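Local coordinates for DHHA1 domain protein (Clostridium perfringens, PDB 3KEW), which probably hydrolyses mischarged tRNA, as a zinc-binding relative of the editing domain of alanyl-tRNA synthetases, at residues K14-I20 against L79-E85; I53-L59 against H70-P76; L206-R212 against Y225-A231. The contacts are given in a common frame with arbitrary orientation. Residues are numbered along the deposited sequence.

Interaction 1: K14-I20 against L79-E85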
loop_
_atom_site.group_PDB
_atom_site.type_symbol
_atom_site.label_atom_id
_atom_site.label_comp_id
_atom_site.label_asym_id
_atom_site.label_seq_id
_atom_site.Cartn_x
_atom_site.Cartn_y
_atom_site.Cartn_z
ATOM N N LYS A 14 13.190 3.770 -6.172
ATOM C CA LYS A 14 13.783 3.406 -4.888
ATOM C C LYS A 14 14.998 4.254 -4.487
ATOM O O LYS A 14 15.421 4.222 -3.330
ATOM C CB LYS A 14 14.108 1.905 -4.847
ATOM C CG LYS A 14 15.179 1.421 -5.815
ATOM C CD LYS A 14 15.369 -0.094 -5.654
ATOM C CE LYS A 14 16.799 -0.536 -5.937
ATOM N NZ LYS A 14 17.042 -0.824 -7.373
ATOM N N GLU A 15 15.563 4.987 -5.449
ATOM C CA GLU A 15 16.621 5.981 -5.195
ATOM C C GLU A 15 16.283 7.264 -5.923
ATOM O O GLU A 15 15.784 7.226 -7.060
ATOM C CB GLU A 15 17.976 5.522 -5.709
ATOM C CG GLU A 15 18.514 4.250 -5.115
ATOM C CD GLU A 15 19.661 3.708 -5.932
ATOM O OE1 GLU A 15 19.749 2.470 -6.077
ATOM O OE2 GLU A 15 20.462 4.528 -6.441
ATOM N N PHE A 16 16.587 8.393 -5.283
ATOM C CA PHE A 16 16.274 9.712 -5.831
ATOM C C PHE A 16 17.140 10.817 -5.231
ATOM O O PHE A 16 17.868 10.605 -4.245
ATOM C CB PHE A 16 14.781 10.040 -5.668
ATOM C CG PHE A 16 14.344 10.223 -4.236
ATOM C CD1 PHE A 16 14.088 11.494 -3.740
ATOM C CD2 PHE A 16 14.174 9.125 -3.387
ATOM C CE1 PHE A 16 13.692 11.678 -2.419
ATOM C CE2 PHE A 16 13.776 9.301 -2.065
ATOM C CZ PHE A 16 13.527 10.585 -1.584
ATOM N N LYS A 17 17.061 11.992 -5.854
ATOM C CA LYS A 17 17.796 13.170 -5.428
ATOM C C LYS A 17 16.854 14.104 -4.695
ATOM O O LYS A 17 15.720 14.344 -5.128
ATOM C CB LYS A 17 18.447 13.872 -6.629
ATOM C CG LYS A 17 19.954 13.617 -6.810
ATOM C CD LYS A 17 20.333 12.149 -6.869
ATOM C CE LYS A 17 21.830 11.937 -7.095
ATOM N NZ LYS A 17 22.654 12.243 -5.889
ATOM N N GLY A 18 17.309 14.615 -3.563
ATOM C CA GLY A 18 16.465 15.477 -2.757
ATOM C C GLY A 18 17.218 16.627 -2.144
ATOM O O GLY A 18 18.442 16.573 -1.974
ATOM N N GLU A 19 16.466 17.666 -1.807
ATOM C CA GLU A 19 17.005 18.834 -1.144
ATOM C C GLU A 19 16.205 19.080 0.117
ATOM O O GLU A 19 14.977 19.191 0.070
ATOM C CB GLU A 19 16.944 20.059 -2.063
ATOM C CG GLU A 19 17.602 21.309 -1.480
ATOM C CD GLU A 19 17.335 22.575 -2.289
ATOM O OE1 GLU A 19 16.779 22.489 -3.410
ATOM O OE2 GLU A 19 17.679 23.666 -1.790
ATOM N N ILE A 20 16.918 19.155 1.236
ATOM C CA ILE A 20 16.323 19.464 2.522
ATOM C C ILE A 20 15.872 20.926 2.564
ATOM O O ILE A 20 16.680 21.838 2.406
ATOM C CB ILE A 20 17.289 19.137 3.688
ATOM C CG1 ILE A 20 17.459 17.619 3.817
ATOM C CG2 ILE A 20 16.759 19.717 4.994
ATOM C CD1 ILE A 20 18.502 17.166 4.820
ATOM N N LEU A 79 22.963 19.832 2.376
ATOM C CA LEU A 79 21.510 19.837 2.200
ATOM C C LEU A 79 20.976 19.930 0.761
ATOM O O LEU A 79 19.770 19.877 0.554
ATOM C CB LEU A 79 20.827 20.842 3.140
ATOM C CG LEU A 79 21.634 21.940 3.824
ATOM C CD1 LEU A 79 21.259 23.304 3.274
ATOM C CD2 LEU A 79 21.417 21.868 5.326
ATOM N N LYS A 80 21.864 20.031 -0.221
ATOM C CA LYS A 80 21.446 20.040 -1.625
ATOM C C LYS A 80 21.948 18.803 -2.353
ATOM O O LYS A 80 23.009 18.268 -2.008
ATOM C CB LYS A 80 21.931 21.310 -2.337
ATOM C CG LYS A 80 21.127 22.548 -1.977
ATOM C CD LYS A 80 21.649 23.807 -2.645
ATOM C CE LYS A 80 20.741 24.982 -2.313
ATOM N NZ LYS A 80 21.205 26.253 -2.931
ATOM N N ASN A 81 21.177 18.358 -3.349
ATOM C CA ASN A 81 21.558 17.257 -4.242
ATOM C C ASN A 81 21.945 15.981 -3.471
ATOM O O ASN A 81 22.987 15.373 -3.708
ATOM C CB ASN A 81 22.676 17.722 -5.199
ATOM C CG ASN A 81 22.883 16.783 -6.371
ATOM O OD1 ASN A 81 21.928 16.350 -7.020
ATOM N ND2 ASN A 81 24.143 16.465 -6.651
ATOM N N LEU A 82 21.094 15.597 -2.528
ATOM C CA LEU A 82 21.402 14.483 -1.639
ATOM C C LEU A 82 20.950 13.162 -2.231
ATOM O O LEU A 82 19.874 13.079 -2.822
ATOM C CB LEU A 82 20.737 14.689 -0.277
ATOM C CG LEU A 82 20.974 16.024 0.428
ATOM C CD1 LEU A 82 20.028 16.127 1.590
ATOM C CD2 LEU A 82 22.423 16.166 0.893
ATOM N N GLN A 83 21.789 12.141 -2.081
ATOM C CA GLN A 83 21.415 10.770 -2.416
ATOM C C GLN A 83 20.451 10.212 -1.373
ATOM O O GLN A 83 20.816 10.035 -0.204
ATOM C CB GLN A 83 22.650 9.869 -2.518
ATOM C CG GLN A 83 22.993 9.439 -3.934
ATOM C CD GLN A 83 21.915 8.572 -4.567
ATOM O OE1 GLN A 83 21.117 9.049 -5.381
ATOM N NE2 GLN A 83 21.885 7.295 -4.197
ATOM N N CYS A 84 19.220 9.947 -1.805
ATOM C CA CYS A 84 18.198 9.389 -0.925
ATOM C C CYS A 84 17.741 8.030 -1.430
ATOM O O CYS A 84 17.354 7.901 -2.596
ATOM C CB CYS A 84 17.001 10.325 -0.837
ATOM S SG CYS A 84 17.385 12.038 -0.444
ATOM N N GLU A 85 17.775 7.024 -0.556
ATOM C CA GLU A 85 17.369 5.674 -0.943
ATOM C C GLU A 85 16.438 4.986 0.051
ATOM O O GLU A 85 16.655 5.023 1.265
ATOM C CB GLU A 85 18.577 4.790 -1.279
ATOM C CG GLU A 85 19.842 5.077 -0.498
ATOM C CD GLU A 85 21.089 4.576 -1.210
ATOM O OE1 GLU A 85 21.282 4.924 -2.396
ATOM O OE2 GLU A 85 21.882 3.844 -0.582
#
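Five backbone hydrogen bonds join 14-20 to 79-85. Phe16 and Cys84 form a reciprocal antiparallel pair (Phe16 N to Cys84 O 2.8 Å, Cys84 N to Phe16 O 2.9 Å), and Gly18 and Leu82 form the next (Gly18 N to Leu82 O 3.1 Å, Leu82 N to Gly18 O 2.9 Å). Beyond them the chain turns through Asn81, whose phi is positive, and the fifth bond skips to Ile20 N and Leu79 O, 3.0 Å apart. In the alternating non-hydrogen-bonded pairs, Glu15 with Glu85 and Lys17 with Gln83, Glu15 CA lies 3.3 Å from Cys84 O and Lys17 CA 3.3 Å from Leu82 O. On the buried face Cys84 CB sits over the Phe16 ring in a CH-pi contact, 3.7 Å from the centroid, with Cys84 SG 4.5 Å from that centroid, also over the face. Gly18 leaves room here, since a CB would come within 3.3 Å of Cys84 SG. Ile20 CG1 meets Leu82 CD1 at 3.7 Å. Glu15, Lys17, Gln83 and Glu85 occupy the other face, where Lys17 CE approaches Gln83 OE1 at 3.4 Å. With no salt bridge between the segments, main-chain bonding and the apolar inner face hold together the first and last strands of the N-terminal barrel, closing it.

Interaction 2: I53-L59 against H70-P76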
loop_
_atom_site.group_PDB
_atom_site.type_symbol
_atom_site.label_atom_id
_atom_site.label_comp_id
_atom_site.label_asym_id
_atom_site.label_seq_id
_atom_site.Cartn_x
_atom_site.Cartn_y
_atom_site.Cartn_z
ATOM N N ILE A 53 18.803 9.141 3.947
ATOM C CA ILE A 53 18.950 10.443 3.293
ATOM C C ILE A 53 20.375 10.922 3.587
ATOM O O ILE A 53 20.726 11.147 4.754
ATOM C CB ILE A 53 17.902 11.465 3.793
ATOM C CG1 ILE A 53 16.526 11.133 3.200
ATOM C CG2 ILE A 53 18.319 12.912 3.436
ATOM C CD1 ILE A 53 15.365 11.827 3.881
ATOM N N ASP A 54 21.186 11.035 2.528
ATOM C CA ASP A 54 22.612 11.402 2.613
ATOM C C ASP A 54 23.386 10.510 3.603
ATOM O O ASP A 54 24.194 10.989 4.405
ATOM C CB ASP A 54 22.772 12.899 2.942
ATOM C CG ASP A 54 24.208 13.391 2.796
ATOM O OD1 ASP A 54 24.841 13.115 1.755
ATOM O OD2 ASP A 54 24.704 14.046 3.740
ATOM N N GLY A 55 23.099 9.210 3.564
ATOM C CA GLY A 55 23.740 8.244 4.458
ATOM C C GLY A 55 23.249 8.265 5.899
ATOM O O GLY A 55 23.705 7.464 6.718
ATOM N N ILE A 56 22.336 9.179 6.216
ATOM C CA ILE A 56 21.772 9.283 7.562
ATOM C C ILE A 56 20.455 8.521 7.583
ATOM O O ILE A 56 19.587 8.761 6.733
ATOM C CB ILE A 56 21.523 10.757 7.985
ATOM C CG1 ILE A 56 22.757 11.633 7.712
ATOM C CG2 ILE A 56 21.103 10.832 9.454
ATOM C CD1 ILE A 56 22.448 13.135 7.594
ATOM N N LYS A 57 20.301 7.606 8.542
ATOM C CA LYS A 57 19.114 6.746 8.557
ATOM C C LYS A 57 17.813 7.445 8.923
ATOM O O LYS A 57 17.726 8.169 9.916
ATOM C CB LYS A 57 19.311 5.427 9.328
ATOM C CG LYS A 57 20.234 5.457 10.521
ATOM C CD LYS A 57 21.119 4.190 10.579
ATOM C CE LYS A 57 20.335 2.903 10.863
ATOM N NZ LYS A 57 19.921 2.763 12.287
ATOM N N VAL A 58 16.818 7.233 8.064
ATOM C CA VAL A 58 15.460 7.706 8.276
ATOM C C VAL A 58 14.762 6.714 9.210
ATOM O O VAL A 58 14.650 5.521 8.896
ATOM C CB VAL A 58 14.684 7.814 6.933
ATOM C CG1 VAL A 58 13.356 8.501 7.144
ATOM C CG2 VAL A 58 15.504 8.560 5.885
ATOM N N LEU A 59 14.302 7.215 10.354
ATOM C CA LEU A 59 13.739 6.376 11.410
ATOM C C LEU A 59 12.223 6.365 11.395
ATOM O O LEU A 59 11.598 5.434 11.907
ATOM C CB LEU A 59 14.193 6.867 12.783
ATOM C CG LEU A 59 15.676 6.996 13.092
ATOM C CD1 LEU A 59 15.805 7.572 14.488
ATOM C CD2 LEU A 59 16.382 5.652 12.973
ATOM N N HIS A 70 10.573 13.672 7.494
ATOM C CA HIS A 70 11.495 12.563 7.670
ATOM C C HIS A 70 12.272 12.759 8.965
ATOM O O HIS A 70 12.931 13.784 9.155
ATOM C CB HIS A 70 12.462 12.480 6.476
ATOM C CG HIS A 70 11.777 12.454 5.140
ATOM N ND1 HIS A 70 11.097 13.537 4.626
ATOM C CD2 HIS A 70 11.663 11.469 4.217
ATOM C CE1 HIS A 70 10.588 13.221 3.447
ATOM N NE2 HIS A 70 10.921 11.972 3.174
ATOM N N VAL A 71 12.184 11.774 9.855
ATOM C CA VAL A 71 12.895 11.820 11.127
ATOM C C VAL A 71 14.276 11.184 10.958
ATOM O O VAL A 71 14.398 9.978 10.740
ATOM C CB VAL A 71 12.073 11.159 12.267
ATOM C CG1 VAL A 71 12.852 11.152 13.571
ATOM C CG2 VAL A 71 10.751 11.890 12.455
ATOM N N LEU A 72 15.311 12.016 11.034
ATOM C CA LEU A 72 16.686 11.565 10.848
ATOM C C LEU A 72 17.370 11.406 12.197
ATOM O O LEU A 72 17.159 12.227 13.097
ATOM C CB LEU A 72 17.469 12.562 9.979
ATOM C CG LEU A 72 16.999 12.909 8.561
ATOM C CD1 LEU A 72 17.980 13.876 7.916
ATOM C CD2 LEU A 72 16.843 11.672 7.694
ATOM N N GLU A 73 18.196 10.367 12.344
ATOM C CA GLU A 73 18.858 10.123 13.635
ATOM C C GLU A 73 20.072 11.026 13.887
ATOM O O GLU A 73 20.466 11.227 15.037
ATOM C CB GLU A 73 19.203 8.637 13.843
ATOM C CG GLU A 73 20.505 8.147 13.236
ATOM C CD GLU A 73 20.938 6.785 13.772
ATOM O OE1 GLU A 73 21.981 6.270 13.313
ATOM O OE2 GLU A 73 20.244 6.223 14.647
ATOM N N LYS A 74 20.654 11.565 12.817
ATOM C CA LYS A 74 21.796 12.471 12.931
ATOM C C LYS A 74 21.530 13.815 12.257
ATOM O O LYS A 74 20.584 13.960 11.476
ATOM C CB LYS A 74 23.074 11.825 12.381
ATOM C CG LYS A 74 23.603 10.692 13.245
ATOM C CD LYS A 74 24.751 9.967 12.585
ATOM C CE LYS A 74 25.211 8.811 13.460
ATOM N NZ LYS A 74 26.458 8.170 12.952
ATOM N N GLU A 75 22.363 14.799 12.586
ATOM C CA GLU A 75 22.228 16.143 12.041
ATOM C C GLU A 75 22.704 16.199 10.591
ATOM O O GLU A 75 23.813 15.743 10.286
ATOM C CB GLU A 75 23.004 17.150 12.888
ATOM C CG GLU A 75 22.660 18.602 12.567
ATOM C CD GLU A 75 23.404 19.600 13.433
ATOM O OE1 GLU A 75 22.796 20.636 13.781
ATOM O OE2 GLU A 75 24.587 19.357 13.761
ATOM N N PRO A 76 21.852 16.729 9.691
ATOM C CA PRO A 76 22.260 16.993 8.314
ATOM C C PRO A 76 23.366 18.041 8.251
ATOM O O PRO A 76 23.345 19.009 9.015
ATOM C CB PRO A 76 20.984 17.536 7.662
ATOM C CG PRO A 76 20.113 17.972 8.783
ATOM C CD PRO A 76 20.436 17.071 9.922
HETATM O O HOH W 1 22.708 7.704 10.891
#
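Ile56 lays its side chain along the chain leaving strand 67-72: CG2 lies 3.7 Å from Lys74 CB and 4.1 Å from Leu72 CB, while Ile56 CD1 reaches Pro76 CA at 3.9 Å. Leu72 fills the adjoining space, its CD2 3.8 Å from Val58 CG2 and 4.0 Å from Ile53 CB. Farther along, Ile53 CD1 packs 3.7 Å from His70 CD2, and Val58 CG1 approaches the edge of the same imidazole. The polar end of His70 is engaged by Thr37, through a hydrogen bond between His70 NE2 and the Thr37 hydroxyl. Val58, His70 and Leu72 line the inward side of a beta hairpin, strands 56-64 and 67-72, within the closed six-stranded antiparallel barrel, with Ile53 reaching over from strand 51-53. Val58 and Leu72 are a non-hydrogen-bonded pair, CA atoms 4.8 Å apart. Next to it Leu59 N donates to Val71 O at 2.8 Å, almost linearly, whereas the bond from Glu73 N to Lys57 O, at 3.3 Å, is weak, as the strands part towards Ile56. Ahead of the hairpin, a type I' turn from Ile53 to Ile56, with Asp54 and Gly55 at positive phi, links strand 51-53 to strand 56-64. At the outer surface Leu59 CD1 packs 3.6 Å from Glu73 CB, and a water 2.9 Å from Glu73 OE1 also makes a weak 3.4 Å bond with Lys57 N.

Interaction 3: L206-R212 against Y225-A231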
loop_
_atom_site.group_PDB
_atom_site.type_symbol
_atom_site.label_atom_id
_atom_site.label_comp_id
_atom_site.label_asym_id
_atom_site.label_seq_id
_atom_site.Cartn_x
_atom_site.Cartn_y
_atom_site.Cartn_z
ATOM N N LEU A 206 3.150 -9.943 -7.171
ATOM C CA LEU A 206 2.812 -10.630 -5.920
ATOM C C LEU A 206 3.545 -11.952 -5.700
ATOM O O LEU A 206 3.644 -12.403 -4.562
ATOM C CB LEU A 206 1.314 -10.886 -5.844
ATOM C CG LEU A 206 0.351 -9.970 -5.095
ATOM C CD1 LEU A 206 0.946 -8.623 -4.779
ATOM C CD2 LEU A 206 -0.891 -9.823 -5.938
ATOM N N GLN A 207 4.021 -12.568 -6.789
ATOM C CA GLN A 207 4.726 -13.877 -6.813
ATOM C C GLN A 207 3.779 -15.039 -6.527
ATOM O O GLN A 207 3.508 -15.871 -7.402
ATOM C CB GLN A 207 5.941 -13.945 -5.856
ATOM C CG GLN A 207 6.994 -12.829 -5.985
ATOM C CD GLN A 207 7.972 -12.810 -4.793
ATOM O OE1 GLN A 207 8.335 -13.856 -4.254
ATOM N NE2 GLN A 207 8.386 -11.622 -4.383
ATOM N N VAL A 208 3.282 -15.071 -5.293
ATOM C CA VAL A 208 2.410 -16.124 -4.783
ATOM C C VAL A 208 1.622 -15.580 -3.576
ATOM O O VAL A 208 2.084 -14.680 -2.869
ATOM C CB VAL A 208 3.245 -17.410 -4.436
ATOM C CG1 VAL A 208 4.190 -17.165 -3.264
ATOM C CG2 VAL A 208 2.360 -18.633 -4.211
ATOM N N ILE A 209 0.421 -16.103 -3.370
ATOM C CA ILE A 209 -0.385 -15.771 -2.201
ATOM C C ILE A 209 -0.883 -17.049 -1.493
ATOM O O ILE A 209 -1.409 -17.979 -2.125
ATOM C CB ILE A 209 -1.540 -14.780 -2.566
ATOM C CG1 ILE A 209 -2.281 -14.292 -1.328
ATOM C CG2 ILE A 209 -2.507 -15.389 -3.560
ATOM C CD1 ILE A 209 -2.845 -12.905 -1.520
ATOM N N LYS A 210 -0.677 -17.096 -0.184
ATOM C CA LYS A 210 -1.094 -18.232 0.612
ATOM C C LYS A 210 -1.999 -17.802 1.758
ATOM O O LYS A 210 -1.654 -16.897 2.525
ATOM C CB LYS A 210 0.132 -18.960 1.174
ATOM C CG LYS A 210 0.883 -19.790 0.139
ATOM C CD LYS A 210 2.073 -20.490 0.769
ATOM C CE LYS A 210 2.791 -21.390 -0.226
ATOM N NZ LYS A 210 3.702 -20.624 -1.106
ATOM N N ILE A 211 -3.152 -18.459 1.870
ATOM C CA ILE A 211 -4.000 -18.335 3.047
ATOM C C ILE A 211 -3.496 -19.301 4.126
ATOM O O ILE A 211 -3.376 -20.507 3.899
ATOM C CB ILE A 211 -5.490 -18.544 2.693
ATOM C CG1 ILE A 211 -5.987 -17.346 1.881
ATOM C CG2 ILE A 211 -6.344 -18.781 3.961
ATOM C CD1 ILE A 211 -7.405 -17.479 1.320
ATOM N N ARG A 212 -3.200 -18.740 5.293
ATOM C CA ARG A 212 -2.578 -19.449 6.409
ATOM C C ARG A 212 -3.587 -20.218 7.252
ATOM O O ARG A 212 -3.425 -21.414 7.513
ATOM C CB ARG A 212 -1.871 -18.434 7.316
ATOM C CG ARG A 212 -0.469 -18.057 6.886
ATOM C CD ARG A 212 0.531 -19.013 7.498
ATOM N NE ARG A 212 1.906 -18.605 7.249
ATOM C CZ ARG A 212 2.627 -17.847 8.069
ATOM N NH1 ARG A 212 2.108 -17.396 9.203
ATOM N NH2 ARG A 212 3.872 -17.541 7.744
ATOM N N TYR A 225 -3.407 -14.167 5.768
ATOM C CA TYR A 225 -2.712 -14.456 4.507
ATOM C C TYR A 225 -1.283 -13.915 4.458
ATOM O O TYR A 225 -0.911 -13.014 5.217
ATOM C CB TYR A 225 -3.519 -13.947 3.289
ATOM C CG TYR A 225 -3.479 -12.441 3.154
ATOM C CD1 TYR A 225 -4.449 -11.643 3.771
ATOM C CD2 TYR A 225 -2.454 -11.805 2.433
ATOM C CE1 TYR A 225 -4.400 -10.267 3.671
ATOM C CE2 TYR A 225 -2.397 -10.423 2.331
ATOM C CZ TYR A 225 -3.374 -9.667 2.949
ATOM O OH TYR A 225 -3.323 -8.309 2.860
ATOM N N VAL A 226 -0.505 -14.462 3.525
ATOM C CA VAL A 226 0.837 -13.975 3.187
ATOM C C VAL A 226 0.986 -13.901 1.672
ATOM O O VAL A 226 0.514 -14.776 0.952
ATOM C CB VAL A 226 1.971 -14.867 3.783
ATOM C CG1 VAL A 226 2.221 -14.526 5.246
ATOM C CG2 VAL A 226 1.638 -16.349 3.645
ATOM N N ALA A 227 1.611 -12.833 1.191
ATOM C CA ALA A 227 1.927 -12.695 -0.224
ATOM C C ALA A 227 3.422 -12.457 -0.395
ATOM O O ALA A 227 4.089 -11.998 0.536
ATOM C CB ALA A 227 1.117 -11.557 -0.860
ATOM N N GLY A 228 3.938 -12.790 -1.576
ATOM C CA GLY A 228 5.332 -12.514 -1.931
ATOM C C GLY A 228 6.356 -13.293 -1.136
ATOM O O GLY A 228 6.238 -14.508 -0.988
ATOM N N ASN A 229 7.344 -12.572 -0.609
ATOM C CA ASN A 229 8.478 -13.164 0.111
ATOM C C ASN A 229 8.103 -13.740 1.477
ATOM O O ASN A 229 8.800 -14.603 2.004
ATOM C CB ASN A 229 9.608 -12.137 0.263
ATOM C CG ASN A 229 9.680 -11.163 -0.910
ATOM O OD1 ASN A 229 10.214 -11.486 -1.973
ATOM N ND2 ASN A 229 9.140 -9.963 -0.715
ATOM N N ARG A 230 7.001 -13.247 2.039
ATOM C CA ARG A 230 6.424 -13.785 3.271
ATOM C C ARG A 230 5.861 -15.202 3.088
ATOM O O ARG A 230 5.838 -15.994 4.029
ATOM C CB ARG A 230 5.296 -12.877 3.765
ATOM C CG ARG A 230 5.728 -11.554 4.373
ATOM C CD ARG A 230 4.575 -10.975 5.167
ATOM N NE ARG A 230 4.789 -9.576 5.521
ATOM C CZ ARG A 230 4.035 -8.892 6.379
ATOM N NH1 ARG A 230 3.008 -9.479 6.983
ATOM N NH2 ARG A 230 4.311 -7.615 6.637
ATOM N N ALA A 231 5.406 -15.507 1.877
ATOM C CA ALA A 231 4.757 -16.780 1.585
ATOM C C ALA A 231 5.731 -17.937 1.356
ATOM O O ALA A 231 5.319 -19.098 1.305
ATOM C CB ALA A 231 3.812 -16.629 0.396
#
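Tyr225 pairs with Ile211 without hydrogen bonds, CA atoms 4.3 Å apart, and its CD2 lies 4.1 Å from Ile209 CD1. Val226 then makes the reciprocal antiparallel pair with Lys210: Val226 O accepts from Lys210 N at 2.8 Å, and Val226 N donates to Lys210 O at 2.9 Å. Ala227 faces Ile209, and Gly228 N, at a residue of positive phi, donates a hydrogen bond to Val208 O (2.9 Å). Asn229 OD1 receives Gln207 NE2 at 3.0 Å. Past Arg230, which forms a salt bridge with Asp93, the chain folds back until Ala231 CB meets Val208 CG1 at 3.7 Å and Ala231 O takes a weak bond from Lys210 NZ (3.3 Å). This is the base of hairpin 209-217/220-227. Strand 209-217 is outermost in a four-stranded antiparallel sheet, with 126-131 on the far side of 220-227; Ile209 packs on helix 136-152, while Tyr225 OH bonds to Gln97 O of helix 88-112.

Interactions 1 and 2 belong to the same six-stranded barrel, their centres 11 Å apart, with interaction 2 nested in the loop that interaction 1 closes. They touch directly: Asp54 N lies 2.9 Å from Gln83 O, a probable hydrogen bond, while Cys84 SG packs 3.9 Å from Ile53 CG1 and Ile20 CD1 3.8 Å from Pro76 CB. Interaction 3 stands apart, its centre 33 Å and 32 Å from those of interactions 1 and 2 and its nearest atoms about 13 Å and 16 Å away. The zinc held by His98, His102 and Cys195 is about 9 Å from the Tyr225 side chain of interaction 3. Helix 88-112, which carries both histidines, follows strand 82-86 of the barrel.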